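Long-range contact in endopolygalacturonase (Chondrostereum purpureum, PDB 1K5C), which probably hydrolyses the alpha-1,4 bonds between galacturonosyl units inside polygalacturonate chains, a family 28 glycoside hydrolase folded as a right-handed parallel beta-helix: residues G149-G154 and N171-I176. Residues are numbered along the deposited sequence; the frame is centred on the assembly and turned at random.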
loop_
_atom_site.group_PDB
_atom_site.type_symbol
_atom_site.label_atom_id
_atom_site.label_comp_id
_atom_site.label_asym_id
_atom_site.label_seq_id
_atom_site.Cartn_x
_atom_site.Cartn_y
_atom_site.Cartn_z
ATOM N N GLY A 149 -8.211 9.214 -11.896
ATOM C CA GLY A 149 -7.917 8.679 -10.568
ATOM C C GLY A 149 -6.501 9.076 -10.156
ATOM O O GLY A 149 -5.587 9.147 -10.983
ATOM N N HIS A 150 -6.326 9.361 -8.868
ATOM C CA HIS A 150 -5.033 9.900 -8.426
ATOM C C HIS A 150 -4.902 9.645 -6.921
ATOM O O HIS A 150 -5.895 9.719 -6.186
ATOM C CB HIS A 150 -4.999 11.424 -8.729
ATOM C CG HIS A 150 -3.644 11.931 -8.859
ATOM N ND1 HIS A 150 -2.953 11.799 -10.060
ATOM C CD2 HIS A 150 -2.813 12.586 -7.987
ATOM C CE1 HIS A 150 -1.751 12.340 -9.890
ATOM N NE2 HIS A 150 -1.628 12.809 -8.660
ATOM N N ASN A 151 -3.688 9.337 -6.454
ATOM C CA ASN A 151 -3.466 9.051 -5.033
ATOM C C ASN A 151 -4.366 7.885 -4.567
ATOM O O ASN A 151 -4.738 7.820 -3.394
ATOM C CB ASN A 151 -3.647 10.251 -4.106
ATOM C CG ASN A 151 -2.735 11.416 -4.498
ATOM O OD1 ASN A 151 -3.209 12.501 -4.900
ATOM N ND2 ASN A 151 -1.459 11.225 -4.389
ATOM N N THR A 152 -4.610 6.934 -5.474
ATOM C CA THR A 152 -5.473 5.782 -5.189
ATOM C C THR A 152 -4.684 4.598 -4.643
ATOM O O THR A 152 -4.862 3.433 -5.050
ATOM C CB THR A 152 -6.261 5.421 -6.444
ATOM O OG1 THR A 152 -5.361 5.449 -7.576
ATOM C CG2 THR A 152 -7.446 6.391 -6.647
ATOM N N ASP A 153 -3.837 4.889 -3.636
ATOM C CA ASP A 153 -3.006 3.847 -3.023
ATOM C C ASP A 153 -3.864 2.651 -2.617
ATOM O O ASP A 153 -4.935 2.792 -2.040
ATOM C CB ASP A 153 -2.348 4.350 -1.723
ATOM C CG ASP A 153 -1.494 5.592 -1.849
ATOM O OD1 ASP A 153 -1.663 6.385 -2.800
ATOM O OD2 ASP A 153 -0.653 5.788 -0.917
ATOM N N GLY A 154 -3.342 1.441 -2.868
ATOM C CA GLY A 154 -4.088 0.249 -2.450
ATOM C C GLY A 154 -4.121 0.087 -0.919
ATOM O O GLY A 154 -5.205 0.084 -0.306
ATOM N N ASN A 171 -4.841 0.327 -9.858
ATOM C CA ASN A 171 -4.969 1.697 -9.365
ATOM C C ASN A 171 -4.036 2.633 -10.123
ATOM O O ASN A 171 -3.607 2.311 -11.232
ATOM C CB ASN A 171 -4.751 1.745 -7.829
ATOM C CG ASN A 171 -3.302 1.515 -7.498
ATOM O OD1 ASN A 171 -2.535 1.016 -8.347
ATOM N ND2 ASN A 171 -2.904 1.826 -6.260
ATOM N N GLN A 172 -3.808 3.826 -9.524
ATOM C CA GLN A 172 -3.047 4.898 -10.161
ATOM C C GLN A 172 -1.930 5.408 -9.249
ATOM O O GLN A 172 -1.345 6.462 -9.531
ATOM C CB GLN A 172 -3.917 6.087 -10.611
ATOM C CG GLN A 172 -4.988 5.706 -11.602
ATOM C CD GLN A 172 -6.156 4.954 -11.013
ATOM O OE1 GLN A 172 -6.645 3.941 -11.673
ATOM N NE2 GLN A 172 -6.682 5.355 -9.913
ATOM N N ASP A 173 -1.633 4.714 -8.163
ATOM C CA ASP A 173 -0.551 5.135 -7.258
ATOM C C ASP A 173 0.034 3.877 -6.628
ATOM O O ASP A 173 -0.118 2.775 -7.168
ATOM C CB ASP A 173 -1.055 6.215 -6.248
ATOM C CG ASP A 173 0.055 7.152 -5.795
ATOM O OD1 ASP A 173 1.003 6.681 -5.137
ATOM O OD2 ASP A 173 -0.027 8.350 -6.100
ATOM N N ASP A 174 0.733 4.031 -5.513
ATOM C CA ASP A 174 1.411 2.869 -4.922
ATOM C C ASP A 174 0.420 1.727 -4.730
ATOM O O ASP A 174 -0.672 1.901 -4.206
ATOM C CB ASP A 174 2.041 3.275 -3.585
ATOM C CG ASP A 174 3.212 4.225 -3.762
ATOM O OD1 ASP A 174 3.913 4.062 -4.770
ATOM O OD2 ASP A 174 3.448 5.033 -2.850
ATOM N N CYS A 175 0.859 0.520 -5.086
ATOM C CA CYS A 175 0.082 -0.684 -4.777
ATOM C C CYS A 175 -0.041 -0.857 -3.247
ATOM O O CYS A 175 -1.111 -1.061 -2.688
ATOM C CB CYS A 175 0.780 -1.850 -5.487
ATOM S SG CYS A 175 -0.085 -3.404 -5.316
ATOM N N ILE A 176 1.124 -0.729 -2.627
ATOM C CA ILE A 176 1.281 -0.608 -1.170
ATOM C C ILE A 176 2.300 0.502 -0.943
ATOM O O ILE A 176 3.260 0.617 -1.717
ATOM C CB ILE A 176 1.736 -1.933 -0.483
ATOM C CG1 ILE A 176 1.894 -1.743 1.027
ATOM C CG2 ILE A 176 2.984 -2.536 -1.147
ATOM C CD1 ILE A 176 2.028 -3.061 1.795
HETATM O O HOH W 1 -1.485 9.344 -8.161
HETATM O O HOH W 2 1.957 6.609 -1.223
#
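The amide of N171 lies against the backbone of T152-G154, where neighbouring turns of the parallel beta-helix meet. Its CG sits between its own N and carbonyl carbon (chi1 72°), which brings ND2 over T152; ND2 donates 2.8 Å to T152 O, from above that carbonyl's plane, and also to O of D174 in its own loop. The latter oxygen accepts from G154 N too, in a nearly straight bond of 3.0 Å, so D174 O is gripped by a backbone N-H across the contact and by the side-chain NH2 of its own loop. An asparagine suits this buried place because its short amide can serve two carbonyls at once; a leucine here would probably leave T152 O without this donor and the two loops less firmly joined. At G154 a beta-carbon would run into C175 O.

T152 returns a bond through its hydroxyl, which suits a threonine to this place: Q172 N donates to OG1 at 3.0 Å. The side chain of Q172 crosses that of T152 and rests its CB and CG on G149 O.

Beyond them three carboxylates gather. D153 and D173 run alongside each other, pointing the same way with their planes 29° apart, and OD1 of D153 lies 3.6 Å from OD1 of D173. Aspartate suits these places, a short acid that can take both water and backbone N-H: D173 OD1 takes D174 N on its anti lone pair, whereas D173 OD2 receives a water that also accepts from N151 N.

N151 and D173 contact galacturonate in a ligand-bound structure of this enzyme, and this acidic trio is characteristic of family 28 active sites. A second water donates to OD2 of both D153 and D174, 4.6 Å apart, and K228 forms a salt bridge with D174, so water and lysine tie the gathered acids in place.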